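PDB 6O43: Orf11 from Staphylococcus phage P68, which is a potential lysin that probably helps the phage break down the staphylococcal cell wall. Local coordinates for residues V30-G42 with E68-N81. Sequence-based numbering, arbitrary orientation.
With I3C (5-amino-2,4,6-triiodobenzene-1,3-dicarboxylic acid), chain B.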
loop_
_atom_site.group_PDB
_atom_site.type_symbol
_atom_site.label_atom_id
_atom_site.label_comp_id
_atom_site.label_asym_id
_atom_site.label_seq_id
_atom_site.Cartn_x
_atom_site.Cartn_y
_atom_site.Cartn_z
ATOM N N VAL A 30 -15.246 -4.953 3.646
ATOM C CA VAL A 30 -14.872 -3.649 3.101
ATOM C C VAL A 30 -16.057 -2.838 2.604
ATOM O O VAL A 30 -15.870 -1.665 2.237
ATOM C CB VAL A 30 -13.837 -3.797 1.967
ATOM C CG1 VAL A 30 -12.700 -4.706 2.403
ATOM C CG2 VAL A 30 -14.508 -4.334 0.706
ATOM N N LYS A 31 -17.265 -3.409 2.580
ATOM C CA LYS A 31 -18.389 -2.740 1.930
ATOM C C LYS A 31 -18.698 -1.386 2.554
ATOM O O LYS A 31 -19.218 -0.497 1.873
ATOM C CB LYS A 31 -19.632 -3.634 1.969
ATOM C CG LYS A 31 -20.085 -4.008 3.370
ATOM N N GLY A 32 -18.394 -1.204 3.835
ATOM C CA GLY A 32 -18.658 0.068 4.474
ATOM C C GLY A 32 -17.536 1.085 4.426
ATOM O O GLY A 32 -17.653 2.150 5.039
ATOM N N TYR A 33 -16.453 0.808 3.704
ATOM C CA TYR A 33 -15.249 1.625 3.777
ATOM C C TYR A 33 -14.919 2.274 2.440
ATOM O O TYR A 33 -15.169 1.709 1.372
ATOM C CB TYR A 33 -14.044 0.796 4.231
ATOM C CG TYR A 33 -14.090 0.412 5.686
ATOM C CD1 TYR A 33 -13.757 1.331 6.674
ATOM C CD2 TYR A 33 -14.465 -0.869 6.075
ATOM C CE1 TYR A 33 -13.800 0.989 8.012
ATOM C CE2 TYR A 33 -14.510 -1.221 7.412
ATOM C CZ TYR A 33 -14.175 -0.288 8.376
ATOM O OH TYR A 33 -14.217 -0.633 9.709
ATOM N N GLY A 34 -14.330 3.465 2.522
ATOM C CA GLY A 34 -13.784 4.127 1.349
ATOM C C GLY A 34 -14.789 4.244 0.221
ATOM O O GLY A 34 -15.973 4.532 0.431
ATOM N N ARG A 35 -14.307 4.014 -1.001
ATOM C CA ARG A 35 -15.146 4.153 -2.181
ATOM C C ARG A 35 -16.051 2.952 -2.416
ATOM O O ARG A 35 -16.984 3.052 -3.221
ATOM C CB ARG A 35 -14.268 4.417 -3.403
ATOM C CG ARG A 35 -13.665 5.810 -3.347
ATOM C CD ARG A 35 -12.456 5.991 -4.241
ATOM N NE ARG A 35 -11.878 7.310 -4.003
ATOM C CZ ARG A 35 -11.070 7.596 -2.989
ATOM N NH1 ARG A 35 -10.727 6.652 -2.124
ATOM N NH2 ARG A 35 -10.602 8.828 -2.837
ATOM N N PHE A 36 -15.814 1.828 -1.738
ATOM C CA PHE A 36 -16.832 0.785 -1.724
ATOM C C PHE A 36 -18.130 1.326 -1.144
ATOM O O PHE A 36 -19.217 0.880 -1.528
ATOM C CB PHE A 36 -16.349 -0.436 -0.934
ATOM C CG PHE A 36 -15.029 -0.991 -1.407
ATOM C CD1 PHE A 36 -14.914 -1.570 -2.659
ATOM C CD2 PHE A 36 -13.913 -0.952 -0.589
ATOM C CE1 PHE A 36 -13.707 -2.090 -3.094
ATOM C CE2 PHE A 36 -12.700 -1.474 -1.017
ATOM C CZ PHE A 36 -12.601 -2.046 -2.276
ATOM N N ASN A 37 -18.033 2.316 -0.253
ATOM C CA ASN A 37 -19.201 2.972 0.329
ATOM C C ASN A 37 -19.620 4.205 -0.473
ATOM O O ASN A 37 -20.765 4.297 -0.926
ATOM C CB ASN A 37 -18.915 3.361 1.786
ATOM C CG ASN A 37 -20.077 4.099 2.432
ATOM O OD1 ASN A 37 -21.242 3.752 2.225
ATOM N ND2 ASN A 37 -19.766 5.127 3.217
ATOM N N VAL A 38 -18.700 5.157 -0.660
ATOM C CA VAL A 38 -19.079 6.438 -1.251
ATOM C C VAL A 38 -19.446 6.273 -2.722
ATOM O O VAL A 38 -20.414 6.875 -3.203
ATOM C CB VAL A 38 -17.958 7.475 -1.063
ATOM C CG1 VAL A 38 -18.275 8.733 -1.850
ATOM C CG2 VAL A 38 -17.777 7.803 0.411
ATOM N N TRP A 39 -18.687 5.461 -3.460
ATOM C CA TRP A 39 -18.924 5.314 -4.894
ATOM C C TRP A 39 -19.924 4.211 -5.225
ATOM O O TRP A 39 -20.768 4.391 -6.108
ATOM C CB TRP A 39 -17.609 5.037 -5.625
ATOM C CG TRP A 39 -16.754 6.247 -5.856
ATOM C CD1 TRP A 39 -16.995 7.524 -5.438
ATOM C CD2 TRP A 39 -15.510 6.285 -6.570
ATOM N NE1 TRP A 39 -15.973 8.356 -5.844
ATOM C CE2 TRP A 39 -15.051 7.620 -6.542
ATOM C CE3 TRP A 39 -14.740 5.321 -7.231
ATOM C CZ2 TRP A 39 -13.853 8.012 -7.150
ATOM C CZ3 TRP A 39 -13.549 5.713 -7.834
ATOM C CH2 TRP A 39 -13.121 7.045 -7.789
ATOM N N LEU A 40 -19.853 3.068 -4.546
ATOM C CA LEU A 40 -20.683 1.920 -4.884
ATOM C C LEU A 40 -21.834 1.691 -3.912
ATOM O O LEU A 40 -22.594 0.733 -4.091
ATOM C CB LEU A 40 -19.817 0.655 -4.962
ATOM C CG LEU A 40 -18.444 0.773 -5.629
ATOM C CD1 LEU A 40 -17.759 -0.587 -5.671
ATOM C CD2 LEU A 40 -18.544 1.370 -7.030
ATOM N N GLY A 41 -21.978 2.524 -2.885
ATOM C CA GLY A 41 -23.059 2.370 -1.928
ATOM C C GLY A 41 -23.094 1.015 -1.249
ATOM O O GLY A 41 -24.143 0.579 -0.764
ATOM N N GLY A 42 -21.948 0.338 -1.212
ATOM C CA GLY A 42 -21.846 -0.957 -0.571
ATOM C C GLY A 42 -22.403 -2.118 -1.362
ATOM O O GLY A 42 -22.526 -3.216 -0.811
ATOM N N GLU A 68 -7.689 0.591 0.472
ATOM C CA GLU A 68 -8.869 1.441 0.371
ATOM C C GLU A 68 -9.501 1.657 1.739
ATOM O O GLU A 68 -9.924 2.772 2.069
ATOM C CB GLU A 68 -9.880 0.834 -0.604
ATOM C CG GLU A 68 -11.137 1.672 -0.802
ATOM C CD GLU A 68 -10.846 3.043 -1.396
ATOM O OE1 GLU A 68 -9.755 3.228 -1.972
ATOM O OE2 GLU A 68 -11.708 3.940 -1.279
ATOM N N LYS A 69 -9.561 0.606 2.560
ATOM C CA LYS A 69 -10.124 0.750 3.897
ATOM C C LYS A 69 -9.303 1.718 4.741
ATOM O O LYS A 69 -9.861 2.563 5.451
ATOM C CB LYS A 69 -10.216 -0.617 4.576
ATOM C CG LYS A 69 -10.789 -0.596 5.987
ATOM C CD LYS A 69 -9.702 -0.466 7.040
ATOM C CE LYS A 69 -10.294 -0.382 8.444
ATOM N NZ LYS A 69 -9.234 -0.249 9.491
ATOM N N ASN A 70 -7.975 1.613 4.675
ATOM C CA ASN A 70 -7.129 2.438 5.530
ATOM C C ASN A 70 -6.926 3.841 4.969
ATOM O O ASN A 70 -6.670 4.775 5.736
ATOM C CB ASN A 70 -5.784 1.744 5.751
ATOM C CG ASN A 70 -5.919 0.470 6.570
ATOM O OD1 ASN A 70 -6.753 0.386 7.471
ATOM N ND2 ASN A 70 -5.102 -0.529 6.254
ATOM N N GLU A 71 -7.030 4.013 3.651
ATOM C CA GLU A 71 -6.960 5.351 3.074
ATOM C C GLU A 71 -8.275 6.105 3.240
ATOM O O GLU A 71 -8.275 7.291 3.596
ATOM C CB GLU A 71 -6.582 5.269 1.594
ATOM C CG GLU A 71 -5.111 4.983 1.346
ATOM C CD GLU A 71 -4.209 6.090 1.862
ATOM O OE1 GLU A 71 -4.611 7.272 1.796
ATOM O OE2 GLU A 71 -3.099 5.772 2.341
ATOM N N GLY A 72 -9.398 5.435 2.993
ATOM C CA GLY A 72 -10.691 6.087 3.046
ATOM C C GLY A 72 -10.940 6.950 1.821
ATOM O O GLY A 72 -10.120 7.059 0.909
ATOM N N PHE A 73 -12.111 7.574 1.807
ATOM C CA PHE A 73 -12.462 8.482 0.726
ATOM C C PHE A 73 -11.812 9.843 0.936
ATOM O O PHE A 73 -11.705 10.326 2.066
ATOM C CB PHE A 73 -13.979 8.648 0.628
ATOM C CG PHE A 73 -14.404 9.671 -0.385
ATOM C CD1 PHE A 73 -14.432 9.354 -1.737
ATOM C CD2 PHE A 73 -14.763 10.955 0.014
ATOM C CE1 PHE A 73 -14.817 10.299 -2.676
ATOM C CE2 PHE A 73 -15.153 11.907 -0.912
ATOM C CZ PHE A 73 -15.180 11.582 -2.261
ATOM N N SER A 74 -11.389 10.466 -0.162
ATOM C CA SER A 74 -10.843 11.818 -0.125
ATOM C C SER A 74 -11.241 12.549 -1.395
ATOM O O SER A 74 -11.032 12.041 -2.500
ATOM C CB SER A 74 -9.319 11.806 0.029
ATOM O OG SER A 74 -8.949 11.370 1.326
ATOM N N SER A 75 -11.822 13.733 -1.228
ATOM C CA SER A 75 -12.263 14.557 -2.345
ATOM C C SER A 75 -11.211 14.626 -3.444
ATOM O O SER A 75 -10.034 14.893 -3.184
ATOM C CB SER A 75 -12.588 15.965 -1.836
ATOM O OG SER A 75 -12.703 16.890 -2.902
ATOM N N GLY A 76 -11.647 14.374 -4.677
ATOM C CA GLY A 76 -10.831 14.567 -5.851
ATOM C C GLY A 76 -9.979 13.385 -6.261
ATOM O O GLY A 76 -9.463 13.378 -7.384
ATOM N N LEU A 77 -9.816 12.387 -5.397
ATOM C CA LEU A 77 -8.880 11.298 -5.639
ATOM C C LEU A 77 -9.618 9.990 -5.898
ATOM O O LEU A 77 -10.687 9.735 -5.336
ATOM C CB LEU A 77 -7.923 11.121 -4.455
ATOM C CG LEU A 77 -7.129 12.352 -4.011
ATOM C CD1 LEU A 77 -6.365 12.052 -2.731
ATOM C CD2 LEU A 77 -6.185 12.813 -5.112
ATOM N N GLY A 78 -9.032 9.162 -6.757
ATOM C CA GLY A 78 -9.594 7.866 -7.069
ATOM C C GLY A 78 -9.239 6.827 -6.025
ATOM O O GLY A 78 -8.860 7.140 -4.894
ATOM N N TRP A 79 -9.359 5.562 -6.427
ATOM C CA TRP A 79 -9.118 4.454 -5.510
ATOM C C TRP A 79 -7.747 4.569 -4.852
ATOM O O TRP A 79 -6.761 4.953 -5.488
ATOM C CB TRP A 79 -9.233 3.118 -6.252
ATOM C CG TRP A 79 -10.634 2.764 -6.692
ATOM C CD1 TRP A 79 -11.170 2.944 -7.936
ATOM C CD2 TRP A 79 -11.665 2.158 -5.896
ATOM N NE1 TRP A 79 -12.469 2.496 -7.960
ATOM C CE2 TRP A 79 -12.797 2.012 -6.722
ATOM C CE3 TRP A 79 -11.740 1.730 -4.566
ATOM C CZ2 TRP A 79 -13.990 1.455 -6.263
ATOM C CZ3 TRP A 79 -12.922 1.179 -4.112
ATOM C CH2 TRP A 79 -14.035 1.046 -4.960
ATOM N N LEU A 80 -7.694 4.228 -3.564
ATOM C CA LEU A 80 -6.475 4.210 -2.758
ATOM C C LEU A 80 -5.899 5.600 -2.524
ATOM O O LEU A 80 -4.795 5.721 -1.980
ATOM C CB LEU A 80 -5.398 3.312 -3.383
ATOM C CG LEU A 80 -5.878 2.002 -4.030
ATOM C CD1 LEU A 80 -4.688 1.170 -4.484
ATOM C CD2 LEU A 80 -6.778 1.202 -3.094
ATOM N N ASN A 81 -6.622 6.658 -2.897
ATOM C CA ASN A 81 -6.116 8.028 -2.815
ATOM C C ASN A 81 -4.841 8.199 -3.634
ATOM O O ASN A 81 -3.960 8.990 -3.285
ATOM C CB ASN A 81 -5.885 8.454 -1.362
ATOM C CG ASN A 81 -7.183 8.736 -0.627
ATOM O OD1 ASN A 81 -8.195 9.059 -1.242
ATOM N ND2 ASN A 81 -7.153 8.620 0.696
HETATM I I3 I3C B . -15.477 8.774 -10.697
HETATM I I2 I3C B . -20.480 6.726 -8.043
HETATM I I1 I3C B . -20.153 12.530 -9.787
HETATM O O8 I3C B . -17.459 11.861 -11.935
HETATM O O9 I3C B . -16.393 12.198 -10.062
HETATM C C10 I3C B . -21.411 9.770 -8.495
HETATM N N13 I3C B . -17.515 6.798 -9.298
HETATM C C1 I3C B . -18.009 10.400 -10.090
HETATM C C6 I3C B . -17.430 9.144 -9.984
HETATM C C5 I3C B . -18.130 8.105 -9.404
HETATM C C4 I3C B . -19.410 8.314 -8.927
HETATM C C3 I3C B . -19.995 9.563 -9.030
HETATM C C2 I3C B . -19.294 10.609 -9.611
HETATM C C7 I3C B . -17.240 11.553 -10.732
HETATM O O11 I3C B . -21.583 10.151 -7.307
HETATM O O12 I3C B . -22.403 9.553 -9.239
#
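G34 passes G72 with their CA atoms 4.0 Å apart, which sets G34 against the positive-phi residue that follows helix 61-71. The backbone N of the adjoining R35 donates to E68 OE2 at 2.6 Å, on the anti side of the carboxylate. R35 NH1 reaches the syn lone pair of the same OE2 at 3.0 Å and completes a salt bridge. The bend of the E68 chain at chi2 (62°) helps bring the carboxylate to R35, and OE2 takes the two donors on different sides; its OE1 accepts from L80 N. R35 NH1 also bonds to G72 O. On the far nitrogen, R35 NH2 donates to L77 O at 2.7 Å and to N81 OD1. G78 O sits over the centre of one guanidinium face, and the ring of F73 lies toward the opposite one. R35 thereby fastens helix 34-38 both to the end of helix 61-71 and to the loop after it, whose type II turn spans S74 to L77, within an all-helical fold. Alongside these bonds F36, W39, F73 and W79 form an aromatic cluster. W39 turns its edge to the face of W79, with planes at 84°. R35 CB lies over the six-membered ring of W79, 3.7 Å from its centroid, and W79 NE1 is bonded to Y89 O in helix 89-104. One face of the W39 indole meets the amino nitrogen of the bound triiodo compound; R35 CD packs against the other. V38 CG1 rests on the face of F73. At the outer margin, K69 CG sits 3.6 Å from the Y33 ring centroid, a CH-pi contact.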